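Local coordinates for protein rhamnosidase B (Bacillus sp., PDB 2OKX) that hydrolyses terminal non-reducing alpha-L-rhamnose residues from rhamnosides, as a family 78 glycoside hydrolase that probably works with inversion of configuration, at residues L455-G460 with A517-H522; A459-D464 with L510-N515; V153-E158 with R487-E492; Q209-V214 with V428-E433. All coordinates share one frame; numbering follows the deposited sequence.

Contact 1 (L455-G460 with A517-H522). With CA (calcium ion), chain C.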
loop_
_atom_site.group_PDB
_atom_site.type_symbol
_atom_site.label_atom_id
_atom_site.label_comp_id
_atom_site.label_asym_id
_atom_site.label_seq_id
_atom_site.Cartn_x
_atom_site.Cartn_y
_atom_site.Cartn_z
ATOM N N LEU A 455 16.583 22.681 -8.868
ATOM C CA LEU A 455 17.191 22.841 -10.176
ATOM C C LEU A 455 16.992 24.239 -10.749
ATOM O O LEU A 455 16.242 25.049 -10.206
ATOM C CB LEU A 455 16.589 21.810 -11.142
ATOM C CG LEU A 455 15.059 21.829 -11.310
ATOM C CD1 LEU A 455 14.634 23.029 -12.157
ATOM C CD2 LEU A 455 14.597 20.538 -11.982
ATOM N N GLU A 456 17.686 24.502 -11.849
ATOM C CA GLU A 456 17.581 25.768 -12.568
ATOM C C GLU A 456 17.169 25.353 -13.969
ATOM O O GLU A 456 17.762 24.440 -14.537
ATOM C CB GLU A 456 18.929 26.485 -12.655
ATOM C CG GLU A 456 19.531 26.884 -11.333
ATOM C CD GLU A 456 20.842 27.621 -11.510
ATOM O OE1 GLU A 456 21.786 27.342 -10.747
ATOM O OE2 GLU A 456 20.927 28.482 -12.409
ATOM N N ALA A 457 16.158 26.007 -14.526
ATOM C CA ALA A 457 15.717 25.661 -15.867
ATOM C C ALA A 457 14.893 26.773 -16.488
ATOM O O ALA A 457 14.387 27.650 -15.790
ATOM C CB ALA A 457 14.898 24.372 -15.834
ATOM N N PRO A 458 14.760 26.755 -17.819
ATOM C CA PRO A 458 13.976 27.775 -18.521
ATOM C C PRO A 458 12.511 27.583 -18.132
ATOM O O PRO A 458 12.104 26.478 -17.756
ATOM C CB PRO A 458 14.212 27.443 -19.993
ATOM C CG PRO A 458 15.552 26.776 -19.992
ATOM C CD PRO A 458 15.488 25.901 -18.774
ATOM N N ALA A 459 11.718 28.644 -18.225
ATOM C CA ALA A 459 10.304 28.545 -17.887
ATOM C C ALA A 459 9.613 27.577 -18.840
ATOM O O ALA A 459 9.910 27.544 -20.034
ATOM C CB ALA A 459 9.645 29.919 -17.967
ATOM N N GLY A 460 8.695 26.780 -18.305
ATOM C CA GLY A 460 7.972 25.835 -19.136
ATOM C C GLY A 460 8.602 24.458 -19.234
ATOM O O GLY A 460 7.975 23.522 -19.738
ATOM N N ALA A 517 17.240 25.810 -23.212
ATOM C CA ALA A 517 18.558 25.974 -22.616
ATOM C C ALA A 517 18.827 24.807 -21.672
ATOM O O ALA A 517 17.900 24.122 -21.237
ATOM C CB ALA A 517 18.620 27.292 -21.856
ATOM N N PRO A 518 20.103 24.565 -21.339
ATOM C CA PRO A 518 20.428 23.458 -20.438
ATOM C C PRO A 518 19.830 23.582 -19.045
ATOM O O PRO A 518 19.671 24.681 -18.510
ATOM C CB PRO A 518 21.959 23.460 -20.425
ATOM C CG PRO A 518 22.309 24.884 -20.705
ATOM C CD PRO A 518 21.325 25.256 -21.789
ATOM N N VAL A 519 19.487 22.438 -18.469
ATOM C CA VAL A 519 18.926 22.384 -17.130
ATOM C C VAL A 519 20.039 21.981 -16.166
ATOM O O VAL A 519 20.813 21.071 -16.449
ATOM C CB VAL A 519 17.784 21.342 -17.043
ATOM C CG1 VAL A 519 17.404 21.092 -15.582
ATOM C CG2 VAL A 519 16.575 21.830 -17.825
ATOM N N LYS A 520 20.131 22.678 -15.039
ATOM C CA LYS A 520 21.138 22.361 -14.037
ATOM C C LYS A 520 20.437 21.699 -12.863
ATOM O O LYS A 520 19.661 22.337 -12.151
ATOM C CB LYS A 520 21.850 23.625 -13.556
ATOM C CG LYS A 520 22.702 24.298 -14.609
ATOM C CD LYS A 520 23.406 25.510 -14.029
ATOM C CE LYS A 520 24.241 26.218 -15.082
ATOM N NZ LYS A 520 24.924 27.410 -14.513
ATOM N N LEU A 521 20.707 20.417 -12.662
ATOM C CA LEU A 521 20.088 19.693 -11.565
ATOM C C LEU A 521 21.022 19.754 -10.359
ATOM O O LEU A 521 22.087 19.132 -10.353
ATOM C CB LEU A 521 19.817 18.246 -11.991
ATOM C CG LEU A 521 19.015 17.329 -11.057
ATOM C CD1 LEU A 521 17.751 18.028 -10.570
ATOM C CD2 LEU A 521 18.661 16.049 -11.807
ATOM N N HIS A 522 20.633 20.535 -9.354
ATOM C CA HIS A 522 21.435 20.681 -8.146
ATOM C C HIS A 522 21.335 19.451 -7.261
ATOM O O HIS A 522 22.303 19.075 -6.605
ATOM C CB HIS A 522 21.017 21.930 -7.366
ATOM C CG HIS A 522 21.505 23.206 -7.981
ATOM N ND1 HIS A 522 20.904 23.781 -9.079
ATOM C CD2 HIS A 522 22.574 23.984 -7.686
ATOM C CE1 HIS A 522 21.582 24.857 -9.437
ATOM N NE2 HIS A 522 22.600 25.002 -8.609
HETATM CA CA CA C . 24.036 20.303 -5.116
HETATM O O HOH W 1 23.131 29.151 -13.686
HETATM O O HOH W 2 24.467 22.107 -6.641
HETATM O O HOH W 3 23.519 18.613 -3.610
HETATM O O HOH W 4 24.985 18.758 -6.557
#
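Glu456 crosses the side chains of Lys520 and His522 obliquely, and of the residues here it buries the most surface. Its backbone pairs with Lys520 from both sides: Glu456 N donates to Lys520 O at 2.9 Å, and Lys520 N returns a bond to Glu456 O at 3.0 Å. Glu456 CG stands beside the backbone N (chi1 -62°) and the chain is extended beyond it; the carboxylate and the His522 ring are nearly coplanar, 17° apart, but the orientation of the imidazole is doubtful. A water bridges Glu456 OE2 and Lys520 NZ, 2.6 Å from each, while those two charged atoms stay 4.6 Å apart. An alanine in place of Glu456 would probably leave the Lys520 ammonium without this water-mediated countercharge. Strands 450-457 and 520-528 run antiparallel in one sheet of the concanavalin-like domain, a beta sandwich, as the reciprocal bonds and the 165° between the axes of 455-457 and 520-522 attest. Leu455 sits on the inner face, where its CB lies 4.0 Å from Leu521 CD1; Leu521 shares this face, and both it and Val519 touch strand 507-513 of the other sheet. Beyond the strand the two segments remain in touch through Pro458, whose CG meets Ala517 CB at 3.6 Å. At the opposite end of the pairing, His522 O binds the calcium ion at 2.6 Å, a site completed in part by three waters and by Val423 O.

Contact 2 (A459-D464 with L510-N515)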
loop_
_atom_site.group_PDB
_atom_site.type_symbol
_atom_site.label_atom_id
_atom_site.label_comp_id
_atom_site.label_asym_id
_atom_site.label_seq_id
_atom_site.Cartn_x
_atom_site.Cartn_y
_atom_site.Cartn_z
ATOM N N ALA A 459 11.718 28.644 -18.225
ATOM C CA ALA A 459 10.304 28.545 -17.887
ATOM C C ALA A 459 9.613 27.577 -18.840
ATOM O O ALA A 459 9.910 27.544 -20.034
ATOM C CB ALA A 459 9.645 29.919 -17.967
ATOM N N GLY A 460 8.695 26.780 -18.305
ATOM C CA GLY A 460 7.972 25.835 -19.136
ATOM C C GLY A 460 8.602 24.458 -19.234
ATOM O O GLY A 460 7.975 23.522 -19.738
ATOM N N THR A 461 9.839 24.320 -18.767
ATOM C CA THR A 461 10.503 23.023 -18.823
ATOM C C THR A 461 9.686 22.003 -18.030
ATOM O O THR A 461 9.240 22.277 -16.912
ATOM C CB THR A 461 11.935 23.091 -18.241
ATOM O OG1 THR A 461 12.735 23.974 -19.039
ATOM C CG2 THR A 461 12.577 21.708 -18.235
ATOM N N ILE A 462 9.474 20.836 -18.624
ATOM C CA ILE A 462 8.713 19.776 -17.969
ATOM C C ILE A 462 9.631 18.802 -17.232
ATOM O O ILE A 462 10.605 18.306 -17.799
ATOM C CB ILE A 462 7.892 18.966 -18.991
ATOM C CG1 ILE A 462 6.809 19.849 -19.614
ATOM C CG2 ILE A 462 7.268 17.744 -18.312
ATOM C CD1 ILE A 462 6.083 19.181 -20.779
ATOM N N ILE A 463 9.313 18.538 -15.968
ATOM C CA ILE A 463 10.080 17.599 -15.157
ATOM C C ILE A 463 9.140 16.456 -14.761
ATOM O O ILE A 463 8.267 16.630 -13.905
ATOM C CB ILE A 463 10.629 18.266 -13.871
ATOM C CG1 ILE A 463 11.478 19.493 -14.230
ATOM C CG2 ILE A 463 11.481 17.267 -13.088
ATOM C CD1 ILE A 463 12.716 19.173 -15.078
ATOM N N ASP A 464 9.311 15.301 -15.401
ATOM C CA ASP A 464 8.488 14.123 -15.131
ATOM C C ASP A 464 9.204 13.133 -14.216
ATOM O O ASP A 464 10.386 12.835 -14.410
ATOM C CB ASP A 464 8.132 13.413 -16.438
ATOM C CG ASP A 464 7.031 14.120 -17.210
ATOM O OD1 ASP A 464 6.727 13.678 -18.335
ATOM O OD2 ASP A 464 6.468 15.103 -16.688
ATOM N N LEU A 510 13.545 10.150 -14.326
ATOM C CA LEU A 510 13.383 11.598 -14.270
ATOM C C LEU A 510 13.575 12.063 -15.703
ATOM O O LEU A 510 14.677 11.993 -16.241
ATOM C CB LEU A 510 14.438 12.228 -13.353
ATOM C CG LEU A 510 14.257 13.724 -13.079
ATOM C CD1 LEU A 510 13.011 13.939 -12.228
ATOM C CD2 LEU A 510 15.480 14.274 -12.370
ATOM N N THR A 511 12.495 12.521 -16.329
ATOM C CA THR A 511 12.570 12.941 -17.721
ATOM C C THR A 511 12.312 14.433 -17.900
ATOM O O THR A 511 11.283 14.962 -17.470
ATOM C CB THR A 511 11.588 12.110 -18.565
ATOM O OG1 THR A 511 11.763 10.721 -18.249
ATOM C CG2 THR A 511 11.853 12.300 -20.045
ATOM N N VAL A 512 13.276 15.101 -18.534
ATOM C CA VAL A 512 13.218 16.540 -18.769
ATOM C C VAL A 512 12.813 16.804 -20.215
ATOM O O VAL A 512 13.450 16.302 -21.142
ATOM C CB VAL A 512 14.596 17.186 -18.490
ATOM C CG1 VAL A 512 14.508 18.706 -18.618
ATOM C CG2 VAL A 512 15.076 16.791 -17.094
ATOM N N ARG A 513 11.759 17.594 -20.400
ATOM C CA ARG A 513 11.253 17.897 -21.737
ATOM C C ARG A 513 10.986 19.387 -21.999
ATOM O O ARG A 513 10.747 20.165 -21.076
ATOM C CB ARG A 513 9.935 17.149 -21.982
ATOM C CG ARG A 513 9.767 15.808 -21.261
ATOM C CD ARG A 513 8.367 15.250 -21.533
ATOM N NE ARG A 513 8.012 14.114 -20.680
ATOM C CZ ARG A 513 8.322 12.847 -20.940
ATOM N NH1 ARG A 513 8.998 12.531 -22.037
ATOM N NH2 ARG A 513 7.948 11.895 -20.097
ATOM N N GLY A 514 11.013 19.757 -23.277
ATOM C CA GLY A 514 10.719 21.119 -23.698
ATOM C C GLY A 514 11.617 22.269 -23.281
ATOM O O GLY A 514 11.217 23.431 -23.393
ATOM N N ASN A 515 12.819 21.975 -22.806
ATOM C CA ASN A 515 13.730 23.037 -22.397
ATOM C C ASN A 515 14.616 23.404 -23.577
ATOM O O ASN A 515 15.121 22.529 -24.274
ATOM C CB ASN A 515 14.601 22.572 -21.233
ATOM C CG ASN A 515 15.370 21.321 -21.562
ATOM O OD1 ASN A 515 14.780 20.299 -21.911
ATOM N ND2 ASN A 515 16.693 21.390 -21.465
HETATM O O HOH W 5 11.564 25.632 -21.654
HETATM O O HOH W 6 9.826 10.110 -16.178
#
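In Arg513, which meets Asp464, chi1 of -30° lies off the staggered positions and leaves CG beside the backbone N; the chain then runs extended to NE. Asp464 also has CG beside its own backbone N (chi1 -77°), and the two side chains cross at about a right angle. The backbones beneath them are neighbouring antiparallel strands, 462-472 and 507-513, in a sheet of the concanavalin-like beta sandwich, with Ile462-Arg513 and Asp464-Thr511 as hydrogen-bonded pairs and Ile463-Val512 as a non-hydrogen-bonded pair between them. The salt bridge is side-on and converges on one atom: Asp464 OD1 receives Arg513 NE at 2.7 Å and NH2 at 2.8 Å. OD1 lies in the guanidinium plane, yet NE meets it from above the carboxylate plane, which is turned 64° from the guanidinium, whereas NH2 uses the anti lone pair. Further salt bridges, Asp464 OD2 with Arg487 NE and Arg513 NH1 with Asp436 OD1, extend this buried charge network and would fix the rotation of both groups. On the opposite face of this strand pair the contacts are apolar. There Ile463 and Val512 lie side by side, CD1 of the former 3.9 Å from CG2 of the latter, and Ile463 CG2 rests 3.8 Å from Leu510 CD1. Where the strands end, Thr461, whose OG1 bonds to Pro458 O, turns its CG2 to within 3.6 Å of Val512 CG1.

Contact 3 (V153-E158 with R487-E492)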
loop_
_atom_site.group_PDB
_atom_site.type_symbol
_atom_site.label_atom_id
_atom_site.label_comp_id
_atom_site.label_asym_id
_atom_site.label_seq_id
_atom_site.Cartn_x
_atom_site.Cartn_y
_atom_site.Cartn_z
ATOM N N VAL A 153 0.161 17.039 -10.908
ATOM C CA VAL A 153 0.676 17.762 -12.065
ATOM C C VAL A 153 0.663 19.211 -11.583
ATOM O O VAL A 153 -0.403 19.772 -11.313
ATOM C CB VAL A 153 -0.239 17.621 -13.291
ATOM C CG1 VAL A 153 0.213 18.581 -14.383
ATOM C CG2 VAL A 153 -0.191 16.192 -13.808
ATOM N N ILE A 154 1.849 19.800 -11.455
ATOM C CA ILE A 154 1.985 21.163 -10.952
ATOM C C ILE A 154 2.702 22.088 -11.924
ATOM O O ILE A 154 3.824 21.808 -12.339
ATOM C CB ILE A 154 2.800 21.185 -9.629
ATOM C CG1 ILE A 154 2.234 20.173 -8.630
ATOM C CG2 ILE A 154 2.804 22.590 -9.043
ATOM C CD1 ILE A 154 0.850 20.502 -8.107
ATOM N N ASP A 155 2.057 23.195 -12.280
ATOM C CA ASP A 155 2.673 24.168 -13.172
ATOM C C ASP A 155 3.140 25.313 -12.282
ATOM O O ASP A 155 2.351 26.177 -11.887
ATOM C CB ASP A 155 1.664 24.664 -14.208
ATOM C CG ASP A 155 2.301 25.553 -15.255
ATOM O OD1 ASP A 155 1.753 25.640 -16.376
ATOM O OD2 ASP A 155 3.345 26.170 -14.954
ATOM N N ALA A 156 4.430 25.300 -11.962
ATOM C CA ALA A 156 5.031 26.295 -11.083
ATOM C C ALA A 156 4.924 27.733 -11.583
ATOM O O ALA A 156 5.096 28.674 -10.812
ATOM C CB ALA A 156 6.493 25.934 -10.826
ATOM N N ARG A 157 4.645 27.910 -12.867
ATOM C CA ARG A 157 4.509 29.256 -13.414
ATOM C C ARG A 157 3.302 29.981 -12.815
ATOM O O ARG A 157 3.237 31.211 -12.829
ATOM C CB ARG A 157 4.386 29.194 -14.936
ATOM C CG ARG A 157 5.654 28.719 -15.612
ATOM C CD ARG A 157 5.437 28.472 -17.086
ATOM N NE ARG A 157 4.420 27.453 -17.326
ATOM C CZ ARG A 157 4.141 26.955 -18.527
ATOM N NH1 ARG A 157 4.805 27.384 -19.596
ATOM N NH2 ARG A 157 3.197 26.032 -18.661
ATOM N N GLU A 158 2.356 29.217 -12.275
ATOM C CA GLU A 158 1.155 29.792 -11.672
ATOM C C GLU A 158 1.151 29.617 -10.160
ATOM O O GLU A 158 0.159 29.916 -9.494
ATOM C CB GLU A 158 -0.095 29.126 -12.252
ATOM C CG GLU A 158 -0.132 29.112 -13.763
ATOM C CD GLU A 158 -1.341 28.385 -14.308
ATOM O OE1 GLU A 158 -1.384 28.157 -15.532
ATOM O OE2 GLU A 158 -2.248 28.043 -13.517
ATOM N N ARG A 487 4.163 15.401 -12.483
ATOM C CA ARG A 487 4.747 16.238 -13.514
ATOM C C ARG A 487 4.872 17.614 -12.898
ATOM O O ARG A 487 3.939 18.107 -12.261
ATOM C CB ARG A 487 3.869 16.320 -14.764
ATOM C CG ARG A 487 4.270 17.484 -15.688
ATOM C CD ARG A 487 3.681 17.339 -17.074
ATOM N NE ARG A 487 4.283 16.224 -17.795
ATOM C CZ ARG A 487 3.927 15.845 -19.017
ATOM N NH1 ARG A 487 2.965 16.496 -19.661
ATOM N NH2 ARG A 487 4.535 14.819 -19.598
ATOM N N TYR A 488 6.033 18.221 -13.083
ATOM C CA TYR A 488 6.309 19.546 -12.556
ATOM C C TYR A 488 6.746 20.397 -13.738
ATOM O O TYR A 488 7.661 20.024 -14.476
ATOM C CB TYR A 488 7.439 19.470 -11.527
ATOM C CG TYR A 488 7.856 20.803 -10.951
ATOM C CD1 TYR A 488 7.267 21.299 -9.787
ATOM C CD2 TYR A 488 8.845 21.569 -11.570
ATOM C CE1 TYR A 488 7.659 22.524 -9.252
ATOM C CE2 TYR A 488 9.242 22.797 -11.046
ATOM C CZ TYR A 488 8.647 23.266 -9.889
ATOM O OH TYR A 488 9.044 24.477 -9.371
ATOM N N ILE A 489 6.069 21.523 -13.933
ATOM C CA ILE A 489 6.397 22.432 -15.024
ATOM C C ILE A 489 7.104 23.623 -14.389
ATOM O O ILE A 489 6.560 24.290 -13.511
ATOM C CB ILE A 489 5.129 22.890 -15.766
ATOM C CG1 ILE A 489 4.325 21.662 -16.205
ATOM C CG2 ILE A 489 5.513 23.711 -16.990
ATOM C CD1 ILE A 489 2.930 21.975 -16.702
ATOM N N CYS A 490 8.321 23.872 -14.848
ATOM C CA CYS A 490 9.173 24.927 -14.309
ATOM C C CYS A 490 8.830 26.387 -14.535
ATOM O O CYS A 490 8.323 26.774 -15.586
ATOM C CB CYS A 490 10.599 24.722 -14.806
ATOM S SG CYS A 490 11.334 23.170 -14.284
ATOM N N ARG A 491 9.126 27.190 -13.520
ATOM C CA ARG A 491 8.957 28.628 -13.613
ATOM C C ARG A 491 10.377 28.989 -14.036
ATOM O O ARG A 491 11.233 28.107 -14.119
ATOM C CB ARG A 491 8.630 29.250 -12.252
ATOM C CG ARG A 491 9.739 29.147 -11.211
ATOM C CD ARG A 491 9.490 30.125 -10.072
ATOM N NE ARG A 491 8.213 29.859 -9.415
ATOM C CZ ARG A 491 8.043 28.960 -8.451
ATOM N NH1 ARG A 491 9.076 28.244 -8.020
ATOM N NH2 ARG A 491 6.836 28.759 -7.936
ATOM N N GLU A 492 10.646 30.262 -14.295
ATOM C CA GLU A 492 11.980 30.655 -14.724
ATOM C C GLU A 492 13.002 30.669 -13.585
ATOM O O GLU A 492 12.716 31.154 -12.495
ATOM C CB GLU A 492 11.921 32.039 -15.374
ATOM C CG GLU A 492 13.220 32.498 -16.006
ATOM C CD GLU A 492 13.641 31.628 -17.169
ATOM O OE1 GLU A 492 12.779 31.277 -18.001
ATOM O OE2 GLU A 492 14.841 31.303 -17.262
HETATM O O HOH W 7 6.004 31.689 -10.508
#
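Ile154 and Tyr488 belong to strands that run parallel, 5° apart, although the other strand pairs in this sheet are antiparallel. The evidence lies in the bonding pattern: Ile154 takes its N-H to Arg487 O, and its own O receives Ile489 N, both at 2.8 Å, so a single residue of one strand bridges two of the other. A third bond, from Ala156 N to Ile489 O, carries the pairing into the 3-10 turn that follows strand 153-155. In this way a short strand from the range of the N-terminal domain adds itself to strand 485-489 of the concanavalin-like sheet, joining two domains far apart in sequence. Ala156 fits closely here: its CB lies 3.6 Å from Tyr488 CZ, and a guanidinium face of Arg491 passes over the same methyl. The polar ends of those two residues are held elsewhere, Tyr488 OH by Gln495 NE2 and Arg491 NH2 by Leu159 O. On the other side of the strands Ile489 is covered by an ion pair made within segment 153-158. Asp155, with CG anti to the backbone N (chi1 -173°), accepts Arg157 NH2 on OD1 at 2.7 Å and Arg157 NE on OD2 at 2.9 Å, while the backbone N of Arg157 also reaches OD2, closing an Asx turn. With its orientation set by these bonds, the Arg157 guanidinium has Ile489 CG2 over one face, 3.7 Å from NH2.

Contact 4 (Q209-V214 with V428-E433)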
loop_
_atom_site.group_PDB
_atom_site.type_symbol
_atom_site.label_atom_id
_atom_site.label_comp_id
_atom_site.label_asym_id
_atom_site.label_seq_id
_atom_site.Cartn_x
_atom_site.Cartn_y
_atom_site.Cartn_z
ATOM N N GLN A 209 21.818 5.128 -13.198
ATOM C CA GLN A 209 21.876 3.916 -13.993
ATOM C C GLN A 209 22.008 4.157 -15.487
ATOM O O GLN A 209 22.716 3.423 -16.170
ATOM C CB GLN A 209 20.634 3.071 -13.724
ATOM C CG GLN A 209 20.578 1.792 -14.535
ATOM C CD GLN A 209 19.381 0.951 -14.168
ATOM O OE1 GLN A 209 19.285 0.447 -13.049
ATOM N NE2 GLN A 209 18.453 0.802 -15.102
ATOM N N SER A 210 21.328 5.179 -15.998
ATOM C CA SER A 210 21.397 5.464 -17.425
ATOM C C SER A 210 20.868 6.839 -17.785
ATOM O O SER A 210 20.224 7.511 -16.976
ATOM C CB SER A 210 20.590 4.424 -18.206
ATOM O OG SER A 210 19.207 4.534 -17.901
ATOM N N LEU A 211 21.164 7.245 -19.016
ATOM C CA LEU A 211 20.698 8.508 -19.564
ATOM C C LEU A 211 20.280 8.143 -20.978
ATOM O O LEU A 211 20.980 7.400 -21.663
ATOM C CB LEU A 211 21.814 9.561 -19.581
ATOM C CG LEU A 211 21.351 10.958 -20.024
ATOM C CD1 LEU A 211 22.284 12.023 -19.480
ATOM C CD2 LEU A 211 21.282 11.020 -21.536
ATOM N N SER A 212 19.129 8.637 -21.414
ATOM C CA SER A 212 18.655 8.306 -22.749
ATOM C C SER A 212 17.961 9.482 -23.404
ATOM O O SER A 212 17.455 10.375 -22.725
ATOM C CB SER A 212 17.657 7.142 -22.686
ATOM O OG SER A 212 18.197 6.000 -22.041
ATOM N N ARG A 213 17.957 9.479 -24.731
ATOM C CA ARG A 213 17.252 10.503 -25.487
ATOM C C ARG A 213 15.943 9.786 -25.783
ATOM O O ARG A 213 15.943 8.715 -26.392
ATOM C CB ARG A 213 17.981 10.841 -26.792
ATOM C CG ARG A 213 17.218 11.842 -27.668
ATOM C CD ARG A 213 18.055 12.291 -28.871
ATOM N NE ARG A 213 18.294 11.217 -29.831
ATOM C CZ ARG A 213 17.606 11.052 -30.959
ATOM N NH1 ARG A 213 16.633 11.894 -31.275
ATOM N NH2 ARG A 213 17.897 10.048 -31.775
ATOM N N VAL A 214 14.828 10.353 -25.343
ATOM C CA VAL A 214 13.547 9.690 -25.547
ATOM C C VAL A 214 12.421 10.596 -26.044
ATOM O O VAL A 214 12.548 11.818 -26.057
ATOM C CB VAL A 214 13.077 9.028 -24.231
ATOM C CG1 VAL A 214 14.192 8.145 -23.659
ATOM C CG2 VAL A 214 12.691 10.102 -23.220
ATOM N N VAL A 428 24.859 19.096 -14.938
ATOM C CA VAL A 428 24.338 19.738 -16.137
ATOM C C VAL A 428 23.842 18.686 -17.118
ATOM O O VAL A 428 24.612 17.873 -17.623
ATOM C CB VAL A 428 25.420 20.607 -16.813
ATOM C CG1 VAL A 428 24.828 21.367 -18.004
ATOM C CG2 VAL A 428 25.998 21.584 -15.797
ATOM N N LEU A 429 22.543 18.707 -17.379
ATOM C CA LEU A 429 21.934 17.748 -18.286
ATOM C C LEU A 429 22.118 18.134 -19.741
ATOM O O LEU A 429 22.013 19.304 -20.104
ATOM C CB LEU A 429 20.439 17.613 -17.981
ATOM C CG LEU A 429 20.011 16.703 -16.821
ATOM C CD1 LEU A 429 20.879 16.938 -15.605
ATOM C CD2 LEU A 429 18.544 16.964 -16.494
ATOM N N PRO A 430 22.406 17.145 -20.597
ATOM C CA PRO A 430 22.590 17.428 -22.016
ATOM C C PRO A 430 21.250 17.795 -22.639
ATOM O O PRO A 430 20.199 17.296 -22.224
ATOM C CB PRO A 430 23.133 16.111 -22.558
ATOM C CG PRO A 430 22.439 15.097 -21.700
ATOM C CD PRO A 430 22.591 15.710 -20.320
ATOM N N VAL A 431 21.290 18.684 -23.621
ATOM C CA VAL A 431 20.085 19.093 -24.322
ATOM C C VAL A 431 20.147 18.445 -25.696
ATOM O O VAL A 431 21.100 18.657 -26.446
ATOM C CB VAL A 431 20.019 20.621 -24.497
ATOM C CG1 VAL A 431 18.769 20.997 -25.276
ATOM C CG2 VAL A 431 20.021 21.298 -23.141
ATOM N N PHE A 432 19.146 17.634 -26.015
ATOM C CA PHE A 432 19.105 16.968 -27.306
ATOM C C PHE A 432 18.329 17.836 -28.287
ATOM O O PHE A 432 17.345 18.477 -27.918
ATOM C CB PHE A 432 18.442 15.595 -27.173
ATOM C CG PHE A 432 19.196 14.650 -26.282
ATOM C CD1 PHE A 432 18.617 14.162 -25.113
ATOM C CD2 PHE A 432 20.498 14.268 -26.599
ATOM C CE1 PHE A 432 19.325 13.309 -24.269
ATOM C CE2 PHE A 432 21.215 13.415 -25.762
ATOM C CZ PHE A 432 20.625 12.936 -24.594
ATOM N N GLU A 433 18.778 17.862 -29.536
ATOM C CA GLU A 433 18.109 18.667 -30.546
ATOM C C GLU A 433 16.713 18.131 -30.817
ATOM O O GLU A 433 15.766 18.898 -30.987
ATOM C CB GLU A 433 18.911 18.681 -31.845
ATOM C CG GLU A 433 18.343 19.652 -32.870
ATOM C CD GLU A 433 19.048 19.579 -34.203
ATOM O OE1 GLU A 433 18.985 18.513 -34.852
ATOM O OE2 GLU A 433 19.665 20.590 -34.601
#
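Apolar packing of Phe432 against Leu211 and Arg213 joins the loop between strands 427-428 and 436-443 to strand 207-215, which pairs with strands 406-410 and 436-443 in the same sheet; no hydrogen bond links the two segments. Phe432 is central. Over one face of its ring sits the aliphatic part of Arg213, with CB 3.8 Å from the Phe432 ring centroid and 12° off the ring normal, a CH-pi contact. The chain continues across the ring, and Arg213 CD lies 3.7 Å from Phe432 CG. At the ring edge, in its plane, Leu211 CD2 approaches Phe432 CZ to 3.7 Å. The other methyl of Leu211, CD1, meets Pro430 CD tip to tip at 3.8 Å. An alanine in place of Phe432 would probably open a gap beside Leu211 and leave the methylenes of Arg213 without the ring they lie on. The guanidinium does not stack on that ring: its plane is 63° from it, and the chain bends at chi3 (67°), with NE salt-bridged to Glu408 OE1 and NH1 bonded to Asp434 O. Arg213 therefore divides its work, its carbon stem giving dispersion contact to the loop and its charged head bonding elsewhere.

In the fold
Contacts 1 and 2 have centres about 8 Å apart and share Ala459 and Gly460, the turn from strand 450-457 to 462-472; they lie in the two facing sheets of the concanavalin-like domain, where Leu521 packs on Leu510 and Leu455 on Ile463. Contact 3, about 9 Å from contact 2, uses strand 485-489, the neighbour of 462-472, and alternates along the chain with contacts 1 and 2. Contact 4 precedes contacts 1 and 2 in sequence and is nested inside the loop closed by contact 3; its centre is about 21 Å from that of contact 3, which it does not touch; it meets contact 2 instead, where Leu429 packs on Val512. Contacts 1 and 2 hold strands within the sandwich, while contacts 3 and 4 join it to segments 153-158 and 209-214.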